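Side-chain contacts in levoglucosan dehydrogenase (Pseudarthrobacter phenanthrenivorans, PDB 6A3F), which oxidises levoglucosan (1,6-anhydro-beta-D-glucose) to 3-dehydrolevoglucosan with NAD(+) as electron acceptor, working as a homotetramer: residues B[100-105]-B[193-198]; B[205-210]-B[388-393]. All coordinates share one frame; numbering follows the deposited sequence.

Interaction 1. Residues B[100-105]-B[193-198]; sequences ATPNHL and LSWRFQ. With SO4 (sulfate ion), chain E.
P102 and N103, in the loop that follows strand 96-100 of the Rossmann domain, meet the indole of W195 from the C-terminal substrate-binding domain. This is a crossing between the two domains of the Gfo/Idh/MocA fold, at the NADH site to which T101, N103, W195 and R196 all belong.

The apolar part is a CH-pi contact. P102 CB stands 3.7 Å from the centroid of the W195 six-membered ring and only 5° off its normal, so the proline CB sits squarely over that face while CG reaches toward the NE1 side. On the opposite face lies R196 CG, which leaves the indole sandwiched between P102 and its own neighbour in sequence. W195 takes the tight first torsion, with CG between the backbone N and the carbonyl carbon (chi1 74°), and this swings the ring across to the proline loop.

N103 adds an edge contact. Its OD1 comes within 3.4 Å of W195 CH2, and the amide plane stands nearly perpendicular to the indole, 87° away. ND2 donates to A202 O, which fixes the amide's rotation; N103 N, by contrast, is buried here with no partner in the model. The loop's shape is held at P102 O, which accepts from T101 OG1 at 2.9 Å and from L105 N, the two donors arriving from opposite faces of its plane.

The remaining bonds go to a sulfate, probably from the crystallisation liquor, lodged among cofactor-binding residues. W195 NE1 reaches its O4 at 3.1 Å. The extended R196 chain brings one guanidinium face over W195 CZ2 and turns its nitrogen edge to the anion: NH2 bonds O1 at 2.9 Å, and NH1 makes a nearly straight bond to O2 at 2.6 Å.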
ATOM      1  N   ALA B 100     -33.729 -11.235  -9.464  1.00 26.68           N
ATOM      2  CA  ALA B 100     -32.617 -11.440  -8.583  1.00 28.61           C
ATOM      3  C   ALA B 100     -32.675 -12.855  -7.985  1.00 28.38           C
ATOM      4  O   ALA B 100     -32.262 -13.077  -6.880  1.00 30.67           O
ATOM      5  CB  ALA B 100     -32.636 -10.396  -7.513  1.00 27.71           C
ATOM      6  N   THR B 101     -33.193 -13.806  -8.733  1.00 27.49           N
ATOM      7  CA  THR B 101     -33.185 -15.193  -8.291  1.00 27.86           C
ATOM      8  C   THR B 101     -31.837 -15.849  -8.643  1.00 32.07           C
ATOM      9  O   THR B 101     -31.058 -15.346  -9.496  1.00 28.59           O
ATOM     10  CB  THR B 101     -34.285 -15.983  -9.030  1.00 28.88           C
ATOM     11  OG1 THR B 101     -33.918 -16.065 -10.408  1.00 25.68           O
ATOM     12  CG2 THR B 101     -35.674 -15.372  -8.960  1.00 29.19           C
ATOM     13  N   PRO B 102     -31.642 -17.076  -8.166  1.00 29.73           N
ATOM     14  CA  PRO B 102     -30.595 -17.910  -8.723  1.00 29.98           C
ATOM     15  C   PRO B 102     -30.702 -18.174 -10.233  1.00 29.32           C
ATOM     16  O   PRO B 102     -31.759 -17.967 -10.850  1.00 27.38           O
ATOM     17  CB  PRO B 102     -30.719 -19.219  -7.919  1.00 32.08           C
ATOM     18  CG  PRO B 102     -31.317 -18.740  -6.585  1.00 29.97           C
ATOM     19  CD  PRO B 102     -32.346 -17.744  -7.060  1.00 31.47           C
ATOM     20  N   ASN B 103     -29.587 -18.650 -10.808  1.00 26.27           N
ATOM     21  CA  ASN B 103     -29.353 -18.637 -12.285  1.00 31.76           C
ATOM     22  C   ASN B 103     -30.396 -19.504 -13.009  1.00 27.88           C
ATOM     23  O   ASN B 103     -30.649 -19.287 -14.188  1.00 31.65           O
ATOM     24  CB  ASN B 103     -27.943 -19.133 -12.664  1.00 33.84           C
ATOM     25  CG  ASN B 103     -26.842 -18.579 -11.785  1.00 34.62           C
ATOM     26  OD1 ASN B 103     -27.092 -17.629 -11.045  1.00 38.88           O
ATOM     27  ND2 ASN B 103     -25.636 -19.148 -11.851  1.00 31.17           N
ATOM     28  N   HIS B 104     -30.918 -20.522 -12.329  1.00 28.12           N
ATOM     29  CA  HIS B 104     -31.781 -21.500 -12.987  1.00 32.15           C
ATOM     30  C   HIS B 104     -33.145 -20.905 -13.343  1.00 34.30           C
ATOM     31  O   HIS B 104     -33.800 -21.422 -14.277  1.00 32.89           O
ATOM     32  CB  HIS B 104     -31.895 -22.774 -12.140  1.00 33.96           C
ATOM     33  CG  HIS B 104     -32.680 -22.647 -10.883  1.00 36.93           C
ATOM     34  ND1 HIS B 104     -32.405 -21.689  -9.924  1.00 37.74           N
ATOM     35  CD2 HIS B 104     -33.719 -23.382 -10.409  1.00 39.07           C
ATOM     36  CE1 HIS B 104     -33.249 -21.824  -8.913  1.00 39.39           C
ATOM     37  NE2 HIS B 104     -34.081 -22.855  -9.193  1.00 37.06           N
ATOM     38  N   LEU B 105     -33.576 -19.817 -12.683  1.00 31.66           N
ATOM     39  CA  LEU B 105     -34.907 -19.227 -12.943  1.00 30.20           C
ATOM     40  C   LEU B 105     -34.847 -17.975 -13.813  1.00 32.10           C
ATOM     41  O   LEU B 105     -35.886 -17.488 -14.203  1.00 31.74           O
ATOM     42  CB  LEU B 105     -35.565 -18.889 -11.607  1.00 34.56           C
ATOM     43  CG  LEU B 105     -35.792 -20.094 -10.697  1.00 37.89           C
ATOM     44  CD1 LEU B 105     -36.244 -19.653  -9.309  1.00 38.94           C
ATOM     45  CD2 LEU B 105     -36.783 -21.072 -11.328  1.00 42.21           C
ATOM     46  N   LEU B 193     -22.911 -27.287   1.117  1.00 24.81           N
ATOM     47  CA  LEU B 193     -23.254 -27.459  -0.287  1.00 29.18           C
ATOM     48  C   LEU B 193     -24.540 -26.685  -0.558  1.00 37.56           C
ATOM     49  O   LEU B 193     -25.593 -27.082  -0.096  1.00 51.90           O
ATOM     50  CB  LEU B 193     -23.445 -28.965  -0.556  1.00 31.97           C
ATOM     51  CG  LEU B 193     -23.506 -29.387  -2.024  1.00 37.41           C
ATOM     52  CD1 LEU B 193     -22.151 -29.243  -2.702  1.00 33.93           C
ATOM     53  CD2 LEU B 193     -23.967 -30.840  -2.149  1.00 40.86           C
ATOM     54  N   SER B 194     -24.427 -25.545  -1.229  1.00 33.38           N
ATOM     55  CA  SER B 194     -25.526 -24.748  -1.592  1.00 31.07           C
ATOM     56  C   SER B 194     -25.653 -24.812  -3.109  1.00 30.70           C
ATOM     57  O   SER B 194     -24.831 -25.491  -3.790  1.00 33.84           O
ATOM     58  CB  SER B 194     -25.351 -23.331  -1.107  1.00 33.80           C
ATOM     59  OG  SER B 194     -24.291 -22.693  -1.809  1.00 34.21           O
ATOM     60  N   TRP B 195     -26.638 -24.092  -3.626  1.00 29.33           N
ATOM     61  CA  TRP B 195     -26.918 -24.066  -5.039  1.00 31.49           C
ATOM     62  C   TRP B 195     -25.705 -23.572  -5.838  1.00 29.43           C
ATOM     63  O   TRP B 195     -25.574 -23.951  -7.011  1.00 27.76           O
ATOM     64  CB  TRP B 195     -28.162 -23.249  -5.357  1.00 30.75           C
ATOM     65  CG  TRP B 195     -28.020 -21.758  -5.257  1.00 30.05           C
ATOM     66  CD1 TRP B 195     -28.334 -20.995  -4.170  1.00 31.61           C
ATOM     67  CD2 TRP B 195     -27.559 -20.836  -6.278  1.00 29.59           C
ATOM     68  NE1 TRP B 195     -28.119 -19.671  -4.448  1.00 31.13           N
ATOM     69  CE2 TRP B 195     -27.632 -19.541  -5.722  1.00 27.49           C
ATOM     70  CE3 TRP B 195     -27.107 -20.972  -7.605  1.00 27.67           C
ATOM     71  CZ2 TRP B 195     -27.259 -18.389  -6.434  1.00 28.75           C
ATOM     72  CZ3 TRP B 195     -26.757 -19.840  -8.313  1.00 31.87           C
ATOM     73  CH2 TRP B 195     -26.849 -18.558  -7.736  1.00 27.95           C
ATOM     74  N   ARG B 196     -24.891 -22.691  -5.247  1.00 26.72           N
ATOM     75  CA  ARG B 196     -23.726 -22.154  -5.971  1.00 25.54           C
ATOM     76  C   ARG B 196     -22.684 -23.252  -6.219  1.00 25.38           C
ATOM     77  O   ARG B 196     -21.758 -23.030  -7.015  1.00 26.07           O
ATOM     78  CB  ARG B 196     -23.056 -21.003  -5.183  1.00 27.28           C
ATOM     79  CG  ARG B 196     -23.894 -19.744  -5.060  1.00 30.19           C
ATOM     80  CD  ARG B 196     -23.139 -18.601  -4.399  1.00 31.46           C
ATOM     81  NE  ARG B 196     -23.905 -17.377  -4.521  1.00 39.05           N
ATOM     82  CZ  ARG B 196     -24.984 -17.102  -3.809  1.00 42.20           C
ATOM     83  NH1 ARG B 196     -25.383 -17.949  -2.869  1.00 46.14           N
ATOM     84  NH2 ARG B 196     -25.694 -16.015  -4.075  1.00 37.08           N
ATOM     85  N   PHE B 197     -22.823 -24.440  -5.600  1.00 25.18           N
ATOM     86  CA  PHE B 197     -21.904 -25.527  -5.845  1.00 25.30           C
ATOM     87  C   PHE B 197     -22.563 -26.629  -6.681  1.00 29.62           C
ATOM     88  O   PHE B 197     -21.982 -27.710  -6.783  1.00 30.85           O
ATOM     89  CB  PHE B 197     -21.335 -26.065  -4.529  1.00 26.59           C
ATOM     90  CG  PHE B 197     -20.531 -25.034  -3.784  1.00 25.77           C
ATOM     91  CD1 PHE B 197     -19.234 -24.734  -4.173  1.00 23.96           C
ATOM     92  CD2 PHE B 197     -21.096 -24.294  -2.759  1.00 27.62           C
ATOM     93  CE1 PHE B 197     -18.509 -23.746  -3.535  1.00 23.59           C
ATOM     94  CE2 PHE B 197     -20.387 -23.269  -2.148  1.00 27.61           C
ATOM     95  CZ  PHE B 197     -19.092 -22.999  -2.530  1.00 24.71           C
ATOM     96  N   GLN B 198     -23.670 -26.331  -7.353  1.00 31.46           N
ATOM     97  CA  GLN B 198     -24.433 -27.404  -8.032  1.00 31.64           C
ATOM     98  C   GLN B 198     -24.602 -27.042  -9.498  1.00 31.10           C
ATOM     99  O   GLN B 198     -25.340 -26.139  -9.802  1.00 27.57           O
ATOM    100  CB  GLN B 198     -25.794 -27.574  -7.356  1.00 33.95           C
ATOM    101  CG  GLN B 198     -25.680 -28.023  -5.917  1.00 35.69           C
ATOM    102  CD  GLN B 198     -26.979 -28.535  -5.358  1.00 45.84           C
ATOM    103  OE1 GLN B 198     -27.856 -27.766  -4.945  1.00 50.50           O
ATOM    104  NE2 GLN B 198     -27.080 -29.850  -5.288  1.00 49.42           N
TER
HETATM  105  S   SO4 E 401     -28.855 -16.636  -2.327  1.00 84.96           S
HETATM  106  O1  SO4 E 401     -28.502 -15.808  -3.510  1.00 81.75           O
HETATM  107  O2  SO4 E 401     -27.635 -17.299  -1.772  1.00 73.69           O
HETATM  108  O3  SO4 E 401     -29.499 -15.765  -1.286  1.00 72.94           O
HETATM  109  O4  SO4 E 401     -29.804 -17.684  -2.799  1.00 71.92           O

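Interaction 2. Residues B[205-210]-B[388-393]; sequences GALGDI and LIDDAI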
ATOM      1  N   GLY B 205     -19.298 -22.685 -11.369  1.00 22.94           N
ATOM      2  CA  GLY B 205     -18.930 -22.248 -10.018  1.00 24.20           C
ATOM      3  C   GLY B 205     -18.303 -20.863 -10.053  1.00 20.98           C
ATOM      4  O   GLY B 205     -19.012 -19.915 -10.386  1.00 22.35           O
ATOM      5  N   ALA B 206     -16.996 -20.781  -9.820  1.00 21.54           N
ATOM      6  CA  ALA B 206     -16.272 -19.470  -9.899  1.00 21.20           C
ATOM      7  C   ALA B 206     -16.451 -18.832 -11.278  1.00 21.98           C
ATOM      8  O   ALA B 206     -16.716 -17.614 -11.387  1.00 22.75           O
ATOM      9  CB  ALA B 206     -14.824 -19.667  -9.567  1.00 25.35           C
ATOM     10  N   LEU B 207     -16.383 -19.638 -12.333  1.00 19.30           N
ATOM     11  CA  LEU B 207     -16.546 -19.121 -13.678  1.00 21.02           C
ATOM     12  C   LEU B 207     -17.798 -18.234 -13.796  1.00 24.15           C
ATOM     13  O   LEU B 207     -17.682 -17.063 -14.125  1.00 22.03           O
ATOM     14  CB  LEU B 207     -16.581 -20.297 -14.654  1.00 22.46           C
ATOM     15  CG  LEU B 207     -16.861 -19.904 -16.093  1.00 22.80           C
ATOM     16  CD1 LEU B 207     -15.821 -18.923 -16.619  1.00 22.39           C
ATOM     17  CD2 LEU B 207     -16.949 -21.132 -16.981  1.00 24.82           C
ATOM     18  N   GLY B 208     -19.022 -18.789 -13.609  1.00 23.64           N
ATOM     19  CA  GLY B 208     -20.235 -18.020 -13.791  1.00 22.88           C
ATOM     20  C   GLY B 208     -20.458 -16.951 -12.722  1.00 21.38           C
ATOM     21  O   GLY B 208     -21.132 -15.937 -12.968  1.00 23.86           O
ATOM     22  N   ASP B 209     -20.055 -17.254 -11.495  1.00 21.05           N
ATOM     23  CA  ASP B 209     -20.362 -16.407 -10.364  1.00 22.10           C
ATOM     24  C   ASP B 209     -19.451 -15.156 -10.309  1.00 23.70           C
ATOM     25  O   ASP B 209     -19.949 -14.035 -10.043  1.00 23.09           O
ATOM     26  CB  ASP B 209     -20.222 -17.186  -9.056  1.00 22.50           C
ATOM     27  CG  ASP B 209     -20.780 -16.455  -7.857  1.00 24.22           C
ATOM     28  OD1 ASP B 209     -21.696 -15.648  -8.034  1.00 23.74           O
ATOM     29  OD2 ASP B 209     -20.308 -16.717  -6.728  1.00 21.70           O
ATOM     30  N   ILE B 210     -18.155 -15.353 -10.534  1.00 22.20           N
ATOM     31  CA  ILE B 210     -17.210 -14.228 -10.301  1.00 20.55           C
ATOM     32  C   ILE B 210     -16.345 -13.969 -11.530  1.00 22.41           C
ATOM     33  O   ILE B 210     -16.057 -12.808 -11.832  1.00 21.20           O
ATOM     34  CB  ILE B 210     -16.399 -14.388  -9.009  1.00 19.30           C
ATOM     35  CG1 ILE B 210     -15.709 -15.744  -8.893  1.00 18.35           C
ATOM     36  CG2 ILE B 210     -17.290 -14.061  -7.812  1.00 19.00           C
ATOM     37  CD1 ILE B 210     -14.764 -15.885  -7.696  1.00 17.52           C
ATOM     38  N   LEU B 388     -21.473 -17.009 -23.914  1.00 25.07           N
ATOM     39  CA  LEU B 388     -20.776 -17.660 -25.054  1.00 26.09           C
ATOM     40  C   LEU B 388     -19.298 -17.787 -24.709  1.00 27.49           C
ATOM     41  O   LEU B 388     -18.681 -18.816 -24.993  1.00 22.29           O
ATOM     42  CB  LEU B 388     -20.950 -16.880 -26.361  1.00 27.98           C
ATOM     43  CG  LEU B 388     -22.340 -16.922 -27.006  1.00 28.28           C
ATOM     44  CD1 LEU B 388     -22.407 -15.991 -28.199  1.00 27.78           C
ATOM     45  CD2 LEU B 388     -22.718 -18.347 -27.422  1.00 29.94           C
ATOM     46  N   ILE B 389     -18.753 -16.781 -24.000  1.00 24.53           N
ATOM     47  CA  ILE B 389     -17.359 -16.867 -23.580  1.00 24.69           C
ATOM     48  C   ILE B 389     -17.213 -17.977 -22.555  1.00 22.95           C
ATOM     49  O   ILE B 389     -16.284 -18.750 -22.652  1.00 26.09           O
ATOM     50  CB  ILE B 389     -16.860 -15.532 -23.011  1.00 24.31           C
ATOM     51  CG1 ILE B 389     -16.674 -14.497 -24.122  1.00 24.04           C
ATOM     52  CG2 ILE B 389     -15.598 -15.766 -22.222  1.00 24.17           C
ATOM     53  CD1 ILE B 389     -16.714 -13.065 -23.614  1.00 26.66           C
ATOM     54  N   ASP B 390     -18.149 -18.041 -21.604  1.00 23.48           N
ATOM     55  CA  ASP B 390     -18.132 -19.105 -20.585  1.00 25.39           C
ATOM     56  C   ASP B 390     -18.190 -20.490 -21.228  1.00 24.75           C
ATOM     57  O   ASP B 390     -17.465 -21.408 -20.831  1.00 25.26           O
ATOM     58  CB  ASP B 390     -19.303 -18.966 -19.630  1.00 23.62           C
ATOM     59  CG  ASP B 390     -19.114 -17.868 -18.578  1.00 29.00           C
ATOM     60  OD1 ASP B 390     -18.156 -17.079 -18.716  1.00 28.76           O
ATOM     61  OD2 ASP B 390     -19.948 -17.844 -17.603  1.00 28.56           O
ATOM     62  N   ASP B 391     -19.089 -20.659 -22.191  1.00 25.35           N
ATOM     63  CA  ASP B 391     -19.190 -21.997 -22.850  1.00 27.44           C
ATOM     64  C   ASP B 391     -17.873 -22.376 -23.539  1.00 27.27           C
ATOM     65  O   ASP B 391     -17.469 -23.541 -23.485  1.00 28.54           O
ATOM     66  CB  ASP B 391     -20.317 -22.006 -23.867  1.00 27.56           C
ATOM     67  CG  ASP B 391     -21.685 -22.127 -23.203  1.00 32.40           C
ATOM     68  OD1 ASP B 391     -21.766 -22.441 -21.998  1.00 39.16           O
ATOM     69  OD2 ASP B 391     -22.644 -21.946 -23.923  1.00 37.91           O
ATOM     70  N   ALA B 392     -17.199 -21.397 -24.133  1.00 23.82           N
ATOM     71  CA  ALA B 392     -15.921 -21.607 -24.791  1.00 25.20           C
ATOM     72  C   ALA B 392     -14.835 -21.977 -23.782  1.00 24.50           C
ATOM     73  O   ALA B 392     -13.990 -22.825 -24.044  1.00 25.09           O
ATOM     74  CB  ALA B 392     -15.542 -20.410 -25.619  1.00 28.05           C
ATOM     75  N   ILE B 393     -14.866 -21.374 -22.613  1.00 22.79           N
ATOM     76  CA  ILE B 393     -13.883 -21.669 -21.578  1.00 23.00           C
ATOM     77  C   ILE B 393     -14.038 -23.119 -21.112  1.00 23.64           C
ATOM     78  O   ILE B 393     -13.071 -23.857 -20.956  1.00 25.67           O
ATOM     79  CB  ILE B 393     -14.037 -20.621 -20.446  1.00 23.54           C
ATOM     80  CG1 ILE B 393     -13.455 -19.277 -20.900  1.00 22.84           C
ATOM     81  CG2 ILE B 393     -13.418 -21.165 -19.187  1.00 23.36           C
ATOM     82  CD1 ILE B 393     -13.673 -18.132 -19.910  1.00 22.88           C
TER
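At 2.8 Å, I210 N to A206 O is the shortest backbone hydrogen bond within the two segments, and the turn it closes presents L207 and G208 to D390 and I393 of helix 380-399. The start of helix 206-221 is tied down by D265, whose carboxylate accepts from the backbone N of both G205, at the N-cap, and L207. A wider pi-type turn follows at 207-210.

L207 does most of the touching. Its CG lies trans to the backbone N (chi1 175°), which sends the branched end straight out at the facing helix. There it slides alongside the D390 side chain, the two running in opposite directions. CD1 approaches D390 OD1 at 3.6 Å, while CD2 passes the other way and comes 3.9 Å from the backbone D390 O. One methyl thus lies against the carboxylate and the other against the helix backbone.

D390 OD2 settles on the backbone itself, 3.8 Å from G208 CA. The acidic group is buried against carbon, and T212 and I215 of helix 206-221 also touch its side chain. Such burial would probably raise the pKa of the D390 carboxylate.

The second half is purely apolar: I393 CD1 meets L207 CD1 at 4.0 Å, and its CG2 also borders the leucine methyls. I393 in turn rests on V228, A230, V268 and T270, so L207 packs toward the sheet through it. The short helical segments run close to antiparallel, at 160° with axes 10.7 Å apart. D209 points away from this interface, salt-bridged to K124 and R286 and serving in levoglucosan binding. Paired helices laid against a large mixed sheet are the build of the C-terminal alpha/beta domain in this family.

The two contacts have centres about 14 Å apart and come in series along the chain: interaction 1 is complete before interaction 2 opens. Interaction 1 joins the Rossmann domain to the C-terminal domain across the cofactor site; interaction 2 lies deeper, where helices 206-221 and 380-399 pack by the mixed sheet. Only helix 199-202 and a short turn separate 193-198 from 205-210, and the contacts themselves meet where R196 CD lies 4.1 Å from D209 OD2. Both of those residues bind levoglucosan, and R196 also binds NADH. Helix 206-221 thus carries a levoglucosan ligand, D209, on the side turned away from helix 380-399, and the interdomain contact brings cofactor-binding groups up to it.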